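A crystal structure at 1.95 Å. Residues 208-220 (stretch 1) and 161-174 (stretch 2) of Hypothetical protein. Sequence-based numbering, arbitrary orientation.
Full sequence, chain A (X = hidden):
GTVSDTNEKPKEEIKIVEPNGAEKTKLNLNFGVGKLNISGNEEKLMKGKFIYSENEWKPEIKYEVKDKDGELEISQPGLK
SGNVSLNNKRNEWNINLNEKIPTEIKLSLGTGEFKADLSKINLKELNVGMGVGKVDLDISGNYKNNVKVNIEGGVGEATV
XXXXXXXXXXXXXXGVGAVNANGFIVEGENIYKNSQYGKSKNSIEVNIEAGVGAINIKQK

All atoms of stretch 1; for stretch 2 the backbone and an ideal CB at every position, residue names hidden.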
ATOM      1  N   ILE A 208       4.837   7.842  -9.067  1.00 26.78           N
ATOM      2  CA  ILE A 208       3.953   8.485  -8.077  1.00 24.38           C
ATOM      3  C   ILE A 208       3.312   9.683  -8.730  1.00 28.22           C
ATOM      4  O   ILE A 208       4.005  10.505  -9.335  1.00 26.02           O
ATOM      5  CB  ILE A 208       4.695   9.037  -6.835  1.00 28.00           C
ATOM      6  CG1 ILE A 208       5.598   7.980  -6.216  1.00 33.01           C
ATOM      7  CG2 ILE A 208       3.656   9.472  -5.747  1.00 29.00           C
ATOM      8  CD1 ILE A 208       6.409   8.469  -5.027  1.00 33.35           C
ATOM      9  N   GLU A 209       1.995   9.761  -8.630  1.00 25.85           N
ATOM     10  CA  GLU A 209       1.248  10.872  -9.199  1.00 26.19           C
ATOM     11  C   GLU A 209       0.383  11.424  -8.088  1.00 32.53           C
ATOM     12  O   GLU A 209      -0.265  10.668  -7.350  1.00 28.73           O
ATOM     13  CB  GLU A 209       0.325  10.413 -10.331  1.00 32.14           C
ATOM     14  CG  GLU A 209       1.015   9.817 -11.557  1.00 46.80           C
ATOM     15  CD  GLU A 209       0.004   9.353 -12.618  1.00 63.15           C
ATOM     16  OE1 GLU A 209      -0.711   8.352 -12.388  1.00 66.69           O
ATOM     17  OE2 GLU A 209      -0.086  10.003 -13.679  1.00 82.69           O
ATOM     18  N   ALA A 210       0.354  12.733  -7.973  1.00 27.71           N
ATOM     19  CA  ALA A 210      -0.527  13.381  -7.002  1.00 28.50           C
ATOM     20  C   ALA A 210      -1.234  14.517  -7.709  1.00 29.55           C
ATOM     21  O   ALA A 210      -0.609  15.325  -8.361  1.00 32.05           O
ATOM     22  CB  ALA A 210       0.263  13.909  -5.814  1.00 30.07           C
ATOM     23  N   GLY A 211      -2.538  14.595  -7.572  1.00 21.23           N
ATOM     24  CA  GLY A 211      -3.265  15.717  -8.165  1.00 22.16           C
ATOM     25  C   GLY A 211      -2.924  17.003  -7.439  1.00 22.19           C
ATOM     26  O   GLY A 211      -2.281  17.890  -7.975  1.00 27.55           O
ATOM     27  N   VAL A 212      -3.403  17.110  -6.215  1.00 27.69           N
ATOM     28  CA  VAL A 212      -3.071  18.227  -5.355  1.00 20.45           C
ATOM     29  C   VAL A 212      -2.486  17.661  -4.074  1.00 26.95           C
ATOM     30  O   VAL A 212      -3.163  16.936  -3.301  1.00 27.71           O
ATOM     31  CB  VAL A 212      -4.346  19.040  -4.996  1.00 30.40           C
ATOM     32  CG1 VAL A 212      -4.031  20.094  -3.990  1.00 28.23           C
ATOM     33  CG2 VAL A 212      -4.928  19.672  -6.247  1.00 26.17           C
ATOM     34  N   GLY A 213      -1.243  17.999  -3.814  1.00 31.88           N
ATOM     35  CA  GLY A 213      -0.603  17.545  -2.589  1.00 36.48           C
ATOM     36  C   GLY A 213       0.876  17.334  -2.760  1.00 37.71           C
ATOM     37  O   GLY A 213       1.434  17.569  -3.808  1.00 35.47           O
ATOM     38  N   ALA A 214       1.519  16.905  -1.698  1.00 29.89           N
ATOM     39  CA  ALA A 214       2.971  16.793  -1.680  1.00 31.94           C
ATOM     40  C   ALA A 214       3.381  15.343  -1.892  1.00 29.82           C
ATOM     41  O   ALA A 214       2.681  14.416  -1.477  1.00 26.04           O
ATOM     42  CB  ALA A 214       3.467  17.276  -0.341  1.00 35.16           C
ATOM     43  N   ILE A 215       4.515  15.155  -2.527  1.00 25.47           N
ATOM     44  CA  ILE A 215       5.140  13.877  -2.618  1.00 24.27           C
ATOM     45  C   ILE A 215       6.481  13.961  -1.919  1.00 31.39           C
ATOM     46  O   ILE A 215       7.359  14.751  -2.312  1.00 31.84           O
ATOM     47  CB  ILE A 215       5.368  13.504  -4.080  1.00 25.24           C
ATOM     48  CG1 ILE A 215       4.035  13.346  -4.779  1.00 29.12           C
ATOM     49  CG2 ILE A 215       6.190  12.217  -4.185  1.00 26.86           C
ATOM     50  CD1 ILE A 215       4.164  13.247  -6.305  1.00 30.73           C
ATOM     51  N   ASN A 216       6.639  13.145  -0.885  1.00 24.92           N
ATOM     52  CA  ASN A 216       7.859  13.133  -0.093  1.00 29.66           C
ATOM     53  C   ASN A 216       8.573  11.839  -0.295  1.00 34.32           C
ATOM     54  O   ASN A 216       8.033  10.796   0.023  1.00 30.01           O
ATOM     55  CB  ASN A 216       7.510  13.263   1.372  1.00 30.24           C
ATOM     56  CG  ASN A 216       6.719  14.525   1.665  1.00 30.48           C
ATOM     57  OD1 ASN A 216       7.161  15.616   1.375  1.00 34.92           O
ATOM     58  ND2 ASN A 216       5.536  14.363   2.189  1.00 32.07           N
ATOM     59  N   ILE A 217       9.766  11.888  -0.866  1.00 25.47           N
ATOM     60  CA  ILE A 217      10.537  10.662  -1.019  1.00 25.34           C
ATOM     61  C   ILE A 217      11.825  10.728  -0.230  1.00 35.62           C
ATOM     62  O   ILE A 217      12.535  11.736  -0.257  1.00 33.15           O
ATOM     63  CB  ILE A 217      10.816  10.306  -2.522  1.00 36.61           C
ATOM     64  CG1 ILE A 217      11.312  11.481  -3.309  1.00 48.18           C
ATOM     65  CG2 ILE A 217       9.538   9.843  -3.202  1.00 37.95           C
ATOM     66  CD1 ILE A 217      11.840  11.065  -4.659  1.00 52.64           C
ATOM     67  N   LYS A 218      12.119   9.628   0.450  1.00 32.51           N
ATOM     68  CA  LYS A 218      13.164   9.578   1.472  1.00 37.10           C
ATOM     69  C   LYS A 218      13.909   8.249   1.379  1.00 33.02           C
ATOM     70  O   LYS A 218      13.316   7.232   1.057  1.00 31.03           O
ATOM     71  CB  LYS A 218      12.530   9.702   2.865  1.00 38.11           C
ATOM     72  CG  LYS A 218      11.940  11.067   3.187  1.00 51.49           C
ATOM     73  CD  LYS A 218      10.866  10.971   4.277  1.00 60.86           C
ATOM     74  CE  LYS A 218      10.580  12.305   4.988  1.00 64.05           C
ATOM     75  NZ  LYS A 218      10.606  13.492   4.080  1.00 72.08           N
ATOM     76  N   GLN A 219      15.202   8.254   1.686  1.00 43.00           N
ATOM     77  CA  GLN A 219      15.977   7.019   1.750  1.00 42.56           C
ATOM     78  C   GLN A 219      16.110   6.634   3.200  1.00 37.76           C
ATOM     79  O   GLN A 219      16.289   7.477   4.062  1.00 36.31           O
ATOM     80  CB  GLN A 219      17.367   7.189   1.129  1.00 42.19           C
ATOM     81  CG  GLN A 219      17.313   7.564  -0.332  1.00 54.02           C
ATOM     82  CD  GLN A 219      18.642   7.429  -1.037  1.00 58.49           C
ATOM     83  OE1 GLN A 219      19.230   8.420  -1.471  1.00 75.98           O
ATOM     84  NE2 GLN A 219      19.101   6.195  -1.202  1.00 46.98           N
ATOM     85  N   LYS A 220      16.053   5.347   3.449  1.00 38.92           N
ATOM     86  CA  LYS A 220      16.081   4.816   4.788  1.00 45.39           C
ATOM     87  C   LYS A 220      16.970   3.561   4.814  1.00 47.54           C
ATOM     88  O   LYS A 220      17.124   2.810   3.840  1.00 49.15           O
ATOM     89  CB  LYS A 220      14.635   4.490   5.148  1.00 45.09           C
ATOM     90  CG  LYS A 220      14.408   3.802   6.435  1.00 40.18           C
ATOM     91  CD  LYS A 220      12.975   4.060   6.809  1.00 36.74           C
ATOM     92  CE  LYS A 220      12.476   3.280   8.019  1.00 38.17           C
ATOM     93  NZ  LYS A 220      11.151   3.910   8.397  1.00 43.89           N
ATOM     94  OXT LYS A 220      17.582   3.242   5.819  1.00 61.46           O
ATOM     95  N   UNK A 161       9.348   5.707   1.828  1.00 25.73           N
ATOM     96  CA  UNK A 161      10.708   5.400   2.258  1.00 29.98           C
ATOM     97  C   UNK A 161      11.283   4.286   1.394  1.00 32.31           C
ATOM     98  O   UNK A 161      10.691   3.236   1.259  1.00 28.33           O
ATOM     99  CB  UNK A 161      10.736   5.003   3.735  1.00 29.98           C
ATOM    100  N   UNK A 162      12.465   4.527   0.842  1.00 28.56           N
ATOM    101  CA  UNK A 162      13.083   3.639  -0.135  1.00 28.48           C
ATOM    102  C   UNK A 162      14.458   3.184   0.352  1.00 31.73           C
ATOM    103  O   UNK A 162      15.086   3.829   1.181  1.00 30.70           O
ATOM    104  CB  UNK A 162      13.201   4.335  -1.493  1.00 28.48           C
ATOM    105  N   UNK A 163      14.921   2.041  -0.142  1.00 28.83           N
ATOM    106  CA  UNK A 163      16.169   1.494   0.388  1.00 33.50           C
ATOM    107  C   UNK A 163      17.369   2.245  -0.161  1.00 33.37           C
ATOM    108  O   UNK A 163      17.275   2.840  -1.231  1.00 35.48           O
ATOM    109  CB  UNK A 163      16.286   0.005   0.057  1.00 33.50           C
ATOM    110  N   UNK A 164      18.473   2.233   0.568  1.00 35.44           N
ATOM    111  CA  UNK A 164      19.739   2.785   0.083  1.00 35.02           C
ATOM    112  C   UNK A 164      20.512   1.715  -0.685  1.00 37.13           C
ATOM    113  O   UNK A 164      21.201   2.020  -1.634  1.00 43.49           O
ATOM    114  CB  UNK A 164      20.578   3.321   1.245  1.00 35.02           C
ATOM    115  N   UNK A 165      20.322   0.457  -0.295  1.00 41.37           N
ATOM    116  CA  UNK A 165      21.138  -0.669  -0.766  1.00 47.52           C
ATOM    117  C   UNK A 165      20.833  -1.178  -2.169  1.00 46.45           C
ATOM    118  O   UNK A 165      21.661  -1.821  -2.764  1.00 47.09           O
ATOM    119  CB  UNK A 165      20.978  -1.836   0.210  1.00 47.52           C
ATOM    120  N   UNK A 166      19.631  -0.944  -2.670  1.00 38.53           N
ATOM    121  CA  UNK A 166      19.308  -1.332  -4.026  1.00 32.82           C
ATOM    122  C   UNK A 166      18.886  -0.115  -4.824  1.00 28.40           C
ATOM    123  O   UNK A 166      18.492   0.919  -4.278  1.00 31.44           O
ATOM    124  CB  UNK A 166      18.208  -2.396  -4.040  1.00 32.82           C
ATOM    125  N   UNK A 167      18.989  -0.232  -6.142  1.00 28.66           N
ATOM    126  CA  UNK A 167      18.683   0.882  -7.018  1.00 27.43           C
ATOM    127  C   UNK A 167      17.220   1.236  -7.014  1.00 27.04           C
ATOM    128  O   UNK A 167      16.333   0.379  -7.034  1.00 28.96           O
ATOM    129  CB  UNK A 167      19.130   0.566  -8.447  1.00 27.43           C
ATOM    130  N   UNK A 168      16.975   2.533  -6.988  1.00 28.31           N
ATOM    131  CA  UNK A 168      15.647   3.103  -7.037  1.00 25.58           C
ATOM    132  C   UNK A 168      15.569   4.226  -8.082  1.00 27.59           C
ATOM    133  O   UNK A 168      16.460   5.096  -8.181  1.00 29.61           O
ATOM    134  CB  UNK A 168      15.250   3.627  -5.655  1.00 25.58           C
ATOM    135  N   UNK A 169      14.517   4.175  -8.888  1.00 25.75           N
ATOM    136  CA  UNK A 169      14.180   5.268  -9.785  1.00 28.41           C
ATOM    137  C   UNK A 169      12.736   5.617  -9.590  1.00 29.22           C
ATOM    138  O   UNK A 169      11.884   4.730  -9.625  1.00 31.83           O
ATOM    139  CB  UNK A 169      14.462   4.909 -11.245  1.00 28.41           C
ATOM    140  N   UNK A 170      12.467   6.909  -9.395  1.00 22.35           N
ATOM    141  CA  UNK A 170      11.118   7.411  -9.097  1.00 25.17           C
ATOM    142  C   UNK A 170      10.737   8.455 -10.122  1.00 29.76           C
ATOM    143  O   UNK A 170      11.454   9.448 -10.314  1.00 32.61           O
ATOM    144  CB  UNK A 170      11.040   7.995  -7.685  1.00 25.17           C
ATOM    145  N   UNK A 171       9.630   8.231 -10.802  1.00 24.16           N
ATOM    146  CA  UNK A 171       9.009   9.296 -11.589  1.00 27.48           C
ATOM    147  C   UNK A 171       7.925   9.909 -10.727  1.00 30.89           C
ATOM    148  O   UNK A 171       6.971   9.238 -10.355  1.00 30.74           O
ATOM    149  CB  UNK A 171       8.444   8.776 -12.912  1.00 27.48           C
ATOM    150  N   UNK A 172       8.090  11.181 -10.371  1.00 30.31           N
ATOM    151  CA  UNK A 172       7.146  11.830  -9.456  1.00 33.17           C
ATOM    152  C   UNK A 172       6.534  13.037 -10.133  1.00 32.47           C
ATOM    153  O   UNK A 172       7.240  13.999 -10.479  1.00 33.01           O
ATOM    154  CB  UNK A 172       7.833  12.240  -8.152  1.00 33.17           C
ATOM    155  N   UNK A 173       5.213  12.941 -10.313  1.00 31.52           N
ATOM    156  CA  UNK A 173       4.411  13.959 -10.975  1.00 39.47           C
ATOM    157  C   UNK A 173       3.306  14.505 -10.076  1.00 37.93           C
ATOM    158  O   UNK A 173       2.537  13.753  -9.459  1.00 30.80           O
ATOM    159  CB  UNK A 173       3.800  13.387 -12.256  1.00 39.47           C
ATOM    160  N   UNK A 174       3.226  15.827  -9.994  1.00 37.63           N
ATOM    161  CA  UNK A 174       2.120  16.460  -9.253  1.00 29.38           C
ATOM    162  C   UNK A 174       1.450  17.504 -10.104  1.00 31.67           C
ATOM    163  O   UNK A 174       2.066  18.049 -11.027  1.00 26.49           O
ATOM    164  CB  UNK A 174       2.617  17.091  -7.951  1.00 29.38           C
TER

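Two parallel pairings frame this contact: 161 and 162 run beside Lys218 and Gln219, and 172 to 174 beside Ile208 to Ala210.

Position 161 lies beside Lys218, its CB on the same sheet face as that lysine and 3.9 Å from Lys220 CD. Two aliphatic lysine chains with charged ends invite a broad aromatic or an acid. The residue is Tyr161. Lys218 CD comes to 3.3 Å from Tyr161 CE1, and Lys220 NZ stands over one ring face, 4.6 Å from the centroid of Tyr161, a cation-pi contact.

At 162 the backbone does the pairing: N donates to Lys218 O (2.8 Å), and O accepts from Lys220 N (2.9 Å). CB turns to the other face, that of Gln219, where Ile217 offers an apolar surface, so leucine, isoleucine, valine or methionine would suit. It is Leu162, whose m, t chain extends toward the side on which Ile217 lies.

Position 163 has phi -77°, its CB points away, and its N has no partner in stretch 1. Many residues would do, proline among them; Pro163 fits that phi and sacrifices no hydrogen bond to stretch 1.

CB at 164 points sideways, 4.4 Å from Lys220 O. The nearby C-terminal carboxylate favours a long cation or a polar chain. Lys164 lays its aliphatic part near the Gln219 side chain, while its NZ remains 4.5 Å from Lys220 OXT, beyond a salt bridge.

Positions 165, 166, 167 and 169 meet nothing of stretch 1, which therefore leaves their choice open: Ser165, Ile166, Gly167 and Lys169. At 168, CB points toward stretch 1 without reaching it; an apolar residue is a reasonable guess, and Val168 is found.

At 170, CB points toward stretch 1, 4.4 Å from Ile217 CD1. Methyl groups call for a branched or long aliphatic. Ile170 sets CD1 3.8 Å from Ile217 CD1 and CG2 4.0 Å from Ile208 CD1.

The carbonyl of 171 accepts from Ile208 N (2.9 Å), but CB points sideways, so a long polar chain can leave freely. Lys171 does so, leading its end away.

Position 172 shares its face with Ile208, and its CB lies 4.2 Å from Ile215 CD1. A small apolar group already makes contact: Ala172.

Position 173 donates N to Ile208 O (2.9 Å) and accepts from Ala210 N at O (2.8 Å). Beside Glu209, a cation or neutral polar residue would seem natural. Glu173 is found instead, its OE1 4.0 Å from Glu209 OE2, a close pair of like charges; its OE2 forms a long salt bridge with Lys171 NZ (4.0 Å).

At 174, CB is 3.7 Å from Ala210 O and 4.5 Å from Ile215 CD1, suiting an aliphatic base with a polar end. Lys174 packs its CB there and leads its end away.

Stretch 2 161-174: YLPKSIGVKIKAEK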
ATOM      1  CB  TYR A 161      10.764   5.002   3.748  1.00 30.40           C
ATOM      2  CG  TYR A 161      10.210   6.090   4.661  1.00 28.68           C
ATOM      3  CD1 TYR A 161      11.013   7.115   5.127  1.00 37.50           C
ATOM      4  CD2 TYR A 161       8.859   6.081   5.035  1.00 34.85           C
ATOM      5  CE1 TYR A 161      10.477   8.122   5.945  1.00 40.45           C
ATOM      6  CE2 TYR A 161       8.320   7.072   5.826  1.00 39.73           C
ATOM      7  CZ  TYR A 161       9.127   8.081   6.276  1.00 47.25           C
ATOM      8  OH  TYR A 161       8.545   9.027   7.057  1.00 55.21           O
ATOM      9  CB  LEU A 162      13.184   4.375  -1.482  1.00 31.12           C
ATOM     10  CG  LEU A 162      11.790   4.605  -2.058  1.00 33.36           C
ATOM     11  CD1 LEU A 162      11.716   5.776  -2.993  1.00 37.32           C
ATOM     12  CD2 LEU A 162      11.296   3.378  -2.734  1.00 30.58           C
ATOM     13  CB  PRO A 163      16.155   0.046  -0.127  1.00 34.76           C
ATOM     14  CG  PRO A 163      15.318   0.082  -1.343  1.00 30.92           C
ATOM     15  CD  PRO A 163      14.353   1.221  -1.223  1.00 30.35           C
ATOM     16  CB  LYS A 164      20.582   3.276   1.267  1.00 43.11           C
ATOM     17  CG  LYS A 164      20.000   4.510   1.955  1.00 58.78           C
ATOM     18  CD  LYS A 164      20.767   4.901   3.203  1.00 63.34           C
ATOM     19  CE  LYS A 164      20.400   6.300   3.661  1.00 70.20           C
ATOM     20  NZ  LYS A 164      20.603   6.448   5.127  1.00 79.32           N
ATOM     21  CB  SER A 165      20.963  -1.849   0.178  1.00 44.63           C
ATOM     22  OG  SER A 165      19.588  -2.185   0.307  1.00 46.43           O
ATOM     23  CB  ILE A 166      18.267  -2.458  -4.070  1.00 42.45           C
ATOM     24  CG1 ILE A 166      16.879  -1.969  -3.730  1.00 39.58           C
ATOM     25  CG2 ILE A 166      18.662  -3.575  -3.086  1.00 41.81           C
ATOM     26  CD1 ILE A 166      15.833  -2.992  -4.073  1.00 48.45           C
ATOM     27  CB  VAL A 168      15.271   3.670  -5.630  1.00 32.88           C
ATOM     28  CG1 VAL A 168      13.934   4.299  -5.646  1.00 46.21           C
ATOM     29  CG2 VAL A 168      15.288   2.578  -4.604  1.00 32.90           C
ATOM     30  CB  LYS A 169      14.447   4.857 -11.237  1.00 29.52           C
ATOM     31  CG  LYS A 169      14.162   5.914 -12.283  1.00 43.68           C
ATOM     32  CD  LYS A 169      14.672   5.392 -13.620  1.00 56.76           C
ATOM     33  CE  LYS A 169      14.511   6.337 -14.781  1.00 66.66           C
ATOM     34  NZ  LYS A 169      15.341   5.848 -15.946  1.00 66.19           N
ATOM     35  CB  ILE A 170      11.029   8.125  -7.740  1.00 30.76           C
ATOM     36  CG1 ILE A 170      11.536   7.226  -6.617  1.00 33.19           C
ATOM     37  CG2 ILE A 170       9.553   8.561  -7.429  1.00 29.98           C
ATOM     38  CD1 ILE A 170      12.829   7.674  -6.072  1.00 39.55           C
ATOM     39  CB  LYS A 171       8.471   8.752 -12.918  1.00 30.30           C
ATOM     40  CG  LYS A 171       7.791   9.810 -13.795  1.00 45.46           C
ATOM     41  CD  LYS A 171       7.394   9.228 -15.155  1.00 59.90           C
ATOM     42  CE  LYS A 171       6.999  10.320 -16.153  1.00 78.66           C
ATOM     43  NZ  LYS A 171       7.037   9.850 -17.581  1.00 86.94           N
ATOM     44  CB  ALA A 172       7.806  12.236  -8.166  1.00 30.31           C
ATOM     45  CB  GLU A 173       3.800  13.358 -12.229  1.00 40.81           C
ATOM     46  CG  GLU A 173       4.826  13.228 -13.338  1.00 60.28           C
ATOM     47  CD  GLU A 173       4.412  12.271 -14.419  1.00 71.94           C
ATOM     48  OE1 GLU A 173       3.691  11.285 -14.116  1.00 71.58           O
ATOM     49  OE2 GLU A 173       4.826  12.506 -15.573  1.00 81.60           O
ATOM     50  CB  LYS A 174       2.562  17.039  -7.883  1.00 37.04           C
ATOM     51  CG  LYS A 174       3.910  17.805  -7.824  1.00 45.04           C
ATOM     52  CD  LYS A 174       4.054  18.839  -8.890  1.00 67.58           C
ATOM     53  CE  LYS A 174       5.216  19.794  -8.664  1.00 63.70           C
ATOM     54  NZ  LYS A 174       4.739  21.155  -9.120  1.00 65.48           N
TER
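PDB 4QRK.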